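Local coordinates for protein dehalogenase-like hydrolase (Ralstonia solanacearum, PDB 3UMB) that probably catalyses the hydrolytic dehalogenation of small (S)-2-haloalkanoic acids to the corresponding (R)-2-hydroxyalkanoic acids, releasing a halide ion, at residues Arg41-Gln44 and Ile45-Thr48; His60-Phe64 and Trp65-Val69. All coordinates share one frame; numbering follows the deposited sequence.

Contact 1 (41-48) lies within helix 33-54, and contact 2 (60-69) joins the loop before helix 64-78, the next helix in the chain, to that helix's first turns; their centres are 10 Å apart. The two helices meet through Gln-44 NE2 and Thr-68 OG1, 2.6 Å apart and probably hydrogen-bonded, and through packing of Val-67 CG1 on Tyr-47 CB at 3.7 Å. Contact 1 carries Asp-42 and Asp-46 of a magnesium site on the dimer interface. Contact 2 stands back from that site: the side chain of Val-67 is about 8 Å from that of Asp-46 and about 12 Å from a bound magnesium. Both contacts also touch the second subunit.

Contact 1 (Arg41-Gln44 and Ile45-Thr48); sequences RDRQ and IDYT. With MG (magnesium ion), chain H.
Asp-42 and Asp-46 reach the same side of the helix through different first torsions: chi1 of -175° sets CG of Asp-42 opposite its own backbone N, whereas -75° sets CG of Asp-46 beside it. Their carboxylate planes stand 79° apart, and Asp-42 OD2 comes within 3.0 Å of Asp-46 OD2. Two acids this close would repel; the cations nearby probably offset that. Asp-42 OD1 binds the magnesium ion at 2.3 Å, along with two waters and OD1 of Asp-42 of the second subunit, so the metal bridges the dimer. Asp-46 also belongs to the site, but its OD1 stands 3.0 Å from the ion, longer than a usual magnesium-oxygen bond. The guanidinium of Arg-43 meets Asp-42 OD2 in its own plane, a salt bridge from NH2 at 3.3 Å, while it also pairs with Glu-206 of the second subunit.

The spacing is that of successive alpha-helical turns: Asp-46 N donates to Asp-42 O at 2.8 Å, and the other three i to i+4 bonds repeat it. Helix 33-54 belongs to the helical insert after the first core strand, 6-9, where haloacid dehalogenases carry their cap.

Farther round the helix, CG1 of Ile-45 sits over the centre of one face of the Arg-41 guanidinium, 3.5 Å from its NH1. That same NH1 donates in the guanidinium plane to Gln-44 OE1, at 2.8 Å, and lies above the Gln-44 amide plane, not on a lone pair; NE2 of that amide donates to Thr-68 of helix 64-78. Tyr-47 CE1 lies near the plane of the Arg-43 guanidinium, and its hydroxyl continues to Glu-206 of the second subunit.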
loop_
_atom_site.group_PDB
_atom_site.type_symbol
_atom_site.label_atom_id
_atom_site.label_comp_id
_atom_site.label_asym_id
_atom_site.label_seq_id
_atom_site.Cartn_x
_atom_site.Cartn_y
_atom_site.Cartn_z
ATOM N N ARG A 41 11.493 0.029 2.063
ATOM C CA ARG A 41 10.408 0.068 3.048
ATOM C C ARG A 41 9.051 0.237 2.353
ATOM O O ARG A 41 8.104 -0.487 2.660
ATOM C CB ARG A 41 10.660 1.172 4.078
ATOM C CG ARG A 41 9.579 1.350 5.172
ATOM C CD ARG A 41 9.331 0.064 6.034
ATOM N NE ARG A 41 8.254 0.284 7.014
ATOM C CZ ARG A 41 7.609 -0.690 7.676
ATOM N NH1 ARG A 41 7.918 -1.982 7.483
ATOM N NH2 ARG A 41 6.632 -0.381 8.529
ATOM N N ASP A 42 8.976 1.161 1.398
ATOM C CA ASP A 42 7.783 1.327 0.575
ATOM C C ASP A 42 7.332 0.003 -0.021
ATOM O O ASP A 42 6.193 -0.406 0.162
ATOM C CB ASP A 42 8.029 2.299 -0.581
ATOM C CG ASP A 42 6.743 2.609 -1.408
ATOM O OD1 ASP A 42 5.814 3.273 -0.849
ATOM O OD2 ASP A 42 6.677 2.206 -2.616
ATOM N N ARG A 43 8.206 -0.654 -0.762
ATOM C CA ARG A 43 7.789 -1.895 -1.453
ATOM C C ARG A 43 7.547 -3.037 -0.482
ATOM O O ARG A 43 6.677 -3.863 -0.713
ATOM C CB ARG A 43 8.730 -2.290 -2.608
ATOM C CG ARG A 43 8.592 -1.327 -3.800
ATOM C CD ARG A 43 7.172 -1.380 -4.360
ATOM N NE ARG A 43 7.121 -1.179 -5.805
ATOM C CZ ARG A 43 7.001 0.017 -6.408
ATOM N NH1 ARG A 43 6.915 0.108 -7.738
ATOM N NH2 ARG A 43 6.970 1.153 -5.710
ATOM N N GLN A 44 8.258 -3.038 0.651
ATOM C CA GLN A 44 8.034 -4.095 1.642
ATOM C C GLN A 44 6.583 -4.062 2.122
ATOM O O GLN A 44 5.878 -5.053 2.091
ATOM C CB GLN A 44 9.048 -3.981 2.783
ATOM C CG GLN A 44 8.809 -4.868 3.966
ATOM C CD GLN A 44 9.625 -4.434 5.175
ATOM O OE1 GLN A 44 9.551 -3.278 5.581
ATOM N NE2 GLN A 44 10.462 -5.351 5.713
ATOM N N ILE A 45 6.135 -2.881 2.486
ATOM C CA ILE A 45 4.796 -2.686 2.920
ATOM C C ILE A 45 3.803 -2.818 1.765
ATOM O O ILE A 45 2.815 -3.477 1.905
ATOM C CB ILE A 45 4.707 -1.396 3.711
ATOM C CG1 ILE A 45 5.430 -1.591 5.038
ATOM C CG2 ILE A 45 3.256 -1.019 4.017
ATOM C CD1 ILE A 45 4.786 -2.731 5.936
ATOM N N ASP A 46 4.086 -2.236 0.614
ATOM C CA ASP A 46 3.209 -2.376 -0.514
ATOM C C ASP A 46 2.926 -3.845 -0.774
ATOM O O ASP A 46 1.778 -4.205 -1.020
ATOM C CB ASP A 46 3.841 -1.791 -1.761
ATOM C CG ASP A 46 3.821 -0.291 -1.771
ATOM O OD1 ASP A 46 3.224 0.284 -0.816
ATOM O OD2 ASP A 46 4.429 0.277 -2.728
ATOM N N TYR A 47 3.979 -4.686 -0.748
ATOM C CA TYR A 47 3.846 -6.100 -1.064
ATOM C C TYR A 47 3.017 -6.854 -0.044
ATOM O O TYR A 47 2.254 -7.717 -0.426
ATOM C CB TYR A 47 5.204 -6.784 -1.279
ATOM C CG TYR A 47 5.964 -6.385 -2.557
ATOM C CD1 TYR A 47 5.369 -5.602 -3.577
ATOM C CD2 TYR A 47 7.255 -6.834 -2.786
ATOM C CE1 TYR A 47 6.089 -5.235 -4.758
ATOM C CE2 TYR A 47 7.979 -6.475 -3.968
ATOM C CZ TYR A 47 7.381 -5.698 -4.940
ATOM O OH TYR A 47 8.087 -5.389 -6.085
ATOM N N THR A 48 3.109 -6.519 1.239
ATOM C CA THR A 48 2.252 -7.205 2.243
ATOM C C THR A 48 0.770 -6.885 1.989
ATOM O O THR A 48 -0.066 -7.752 2.073
ATOM C CB THR A 48 2.594 -6.788 3.670
ATOM O OG1 THR A 48 2.353 -5.400 3.828
ATOM C CG2 THR A 48 4.057 -7.106 4.027
HETATM MG MG MG H . 3.513 3.227 -0.923
HETATM O O HOH W 1 4.441 3.394 -3.095
HETATM O O HOH W 2 4.312 4.647 0.792
#

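Contact 2 (His60-Phe64 and Trp65-Val69)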
loop_
_atom_site.group_PDB
_atom_site.type_symbol
_atom_site.label_atom_id
_atom_site.label_comp_id
_atom_site.label_asym_id
_atom_site.label_seq_id
_atom_site.Cartn_x
_atom_site.Cartn_y
_atom_site.Cartn_z
ATOM N N HIS A 60 -2.291 -15.621 -1.018
ATOM C CA HIS A 60 -1.027 -15.112 -1.536
ATOM C C HIS A 60 -0.066 -14.740 -0.443
ATOM O O HIS A 60 0.851 -13.990 -0.672
ATOM C CB HIS A 60 -1.264 -13.967 -2.529
ATOM C CG HIS A 60 -2.093 -14.376 -3.699
ATOM N ND1 HIS A 60 -1.634 -15.238 -4.677
ATOM C CD2 HIS A 60 -3.368 -14.071 -4.040
ATOM C CE1 HIS A 60 -2.589 -15.440 -5.568
ATOM N NE2 HIS A 60 -3.648 -14.729 -5.216
ATOM N N TYR A 61 -0.211 -15.348 0.716
ATOM C CA TYR A 61 0.644 -15.065 1.827
ATOM C C TYR A 61 2.061 -15.568 1.561
ATOM O O TYR A 61 2.271 -16.582 0.956
ATOM C CB TYR A 61 0.100 -15.708 3.120
ATOM C CG TYR A 61 1.020 -15.502 4.312
ATOM C CD1 TYR A 61 1.049 -14.289 4.992
ATOM C CD2 TYR A 61 1.910 -16.509 4.729
ATOM C CE1 TYR A 61 1.907 -14.075 6.024
ATOM C CE2 TYR A 61 2.770 -16.311 5.832
ATOM C CZ TYR A 61 2.781 -15.098 6.454
ATOM O OH TYR A 61 3.640 -14.870 7.522
ATOM N N LYS A 62 3.025 -14.842 2.092
ATOM C CA LYS A 62 4.398 -15.256 2.135
ATOM C C LYS A 62 4.986 -14.583 3.364
ATOM O O LYS A 62 4.621 -13.426 3.662
ATOM C CB LYS A 62 5.068 -14.771 0.861
ATOM C CG LYS A 62 6.514 -15.074 0.679
ATOM C CD LYS A 62 6.986 -14.366 -0.655
ATOM C CE LYS A 62 8.289 -14.921 -1.238
ATOM N NZ LYS A 62 8.305 -14.862 -2.734
ATOM N N PRO A 63 5.884 -15.285 4.090
ATOM C CA PRO A 63 6.349 -14.693 5.360
ATOM C C PRO A 63 7.130 -13.419 5.131
ATOM O O PRO A 63 7.730 -13.257 4.077
ATOM C CB PRO A 63 7.235 -15.789 6.022
ATOM C CG PRO A 63 7.087 -17.027 5.186
ATOM C CD PRO A 63 6.414 -16.646 3.843
ATOM N N PHE A 64 7.108 -12.551 6.131
ATOM C CA PHE A 64 7.583 -11.191 6.053
ATOM C C PHE A 64 9.040 -11.115 5.633
ATOM O O PHE A 64 9.463 -10.112 5.026
ATOM C CB PHE A 64 7.418 -10.538 7.410
ATOM C CG PHE A 64 7.538 -9.019 7.420
ATOM C CD1 PHE A 64 6.793 -8.218 6.541
ATOM C CD2 PHE A 64 8.365 -8.380 8.317
ATOM C CE1 PHE A 64 6.867 -6.853 6.589
ATOM C CE2 PHE A 64 8.473 -6.959 8.337
ATOM C CZ PHE A 64 7.697 -6.218 7.493
ATOM N N TRP A 65 9.788 -12.161 5.972
ATOM C CA TRP A 65 11.197 -12.258 5.688
ATOM C C TRP A 65 11.387 -12.320 4.219
ATOM O O TRP A 65 12.146 -11.543 3.644
ATOM C CB TRP A 65 11.794 -13.539 6.294
ATOM C CG TRP A 65 13.256 -13.749 5.899
ATOM C CD1 TRP A 65 13.736 -14.507 4.856
ATOM C CD2 TRP A 65 14.402 -13.192 6.544
ATOM N NE1 TRP A 65 15.109 -14.445 4.815
ATOM C CE2 TRP A 65 15.538 -13.645 5.848
ATOM C CE3 TRP A 65 14.579 -12.371 7.659
ATOM C CZ2 TRP A 65 16.830 -13.295 6.228
ATOM C CZ3 TRP A 65 15.854 -12.004 8.023
ATOM C CH2 TRP A 65 16.972 -12.489 7.324
ATOM N N ASP A 66 10.685 -13.257 3.622
ATOM C CA ASP A 66 10.783 -13.478 2.192
ATOM C C ASP A 66 10.200 -12.293 1.404
ATOM O O ASP A 66 10.693 -11.970 0.302
ATOM C CB ASP A 66 10.110 -14.806 1.819
ATOM C CG ASP A 66 10.549 -15.981 2.749
ATOM O OD1 ASP A 66 11.641 -16.551 2.569
ATOM O OD2 ASP A 66 9.813 -16.316 3.676
ATOM N N VAL A 67 9.145 -11.663 1.944
ATOM C CA VAL A 67 8.622 -10.431 1.356
ATOM C C VAL A 67 9.680 -9.332 1.427
ATOM O O VAL A 67 9.736 -8.483 0.541
ATOM C CB VAL A 67 7.272 -9.937 2.010
ATOM C CG1 VAL A 67 6.910 -8.503 1.520
ATOM C CG2 VAL A 67 6.092 -10.984 1.748
ATOM N N THR A 68 10.503 -9.331 2.489
ATOM C CA THR A 68 11.497 -8.272 2.689
ATOM C C THR A 68 12.645 -8.472 1.651
ATOM O O THR A 68 13.193 -7.540 1.123
ATOM C CB THR A 68 11.965 -8.203 4.156
ATOM O OG1 THR A 68 10.886 -7.760 4.983
ATOM C CG2 THR A 68 13.142 -7.252 4.342
ATOM N N VAL A 69 12.969 -9.709 1.346
ATOM C CA VAL A 69 13.965 -10.030 0.321
ATOM C C VAL A 69 13.435 -9.558 -1.045
ATOM O O VAL A 69 14.091 -8.775 -1.715
ATOM C CB VAL A 69 14.274 -11.556 0.373
ATOM C CG1 VAL A 69 15.074 -12.024 -0.838
ATOM C CG2 VAL A 69 14.996 -11.896 1.712
#
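The Phe-64 ring has the hydroxyl of Thr-68 over the centre of one face, with OG1 4.1 Å above the plane; the neighbouring indole of Trp-65 has Asp-66 OD1 in plane at its edge. The threonine oxygen is held above the phenyl ring because it also hydrogen-bonds the backbone of the same residue: OG1 donates to Phe-64 O at 2.7 Å, tilted 28° from the carbonyl plane. A first torsion of -68° places OG1 beside its own backbone N, so that hydroxyl and amide both address this one carbonyl, the hydrogen bond from Thr-68 N being weak. Gln-44 of helix 33-54 supplies the proton on the hydroxyl's other bond.

Pro-63 stands at the N-cap of helix 64-78, and its O receives Val-67 N at 3.0 Å in a nearly straight bond (164°). Its pyrrolidine ring lies against the Asp-66 carboxylate, whose OD2 is 3.2 Å from Pro-63 CG and also near CD and CB. Lys-62, just before the cap, lays its extended methylene chain at about a right angle to Asp-66, with Lys-62 CE 3.6 Å from Asp-66 CB. Val-67 CG2 in turn meets Lys-62 O at 3.4 Å, a carbonyl that is hydrogen-bonded to Tyr-154.

The amine of Lys-62 does not join the acid it passes: NZ is 6.5 Å from Asp-66 OD1 and forms salt bridges with Asp-70 and with Asp-209 of the second subunit. Lys-62 thus packs its carbon chain on Asp-66 and shares its charge between those two acids, while the negative charge of Asp-66, in the helix's first turn, would be expected to suit the positive end of the helix dipole.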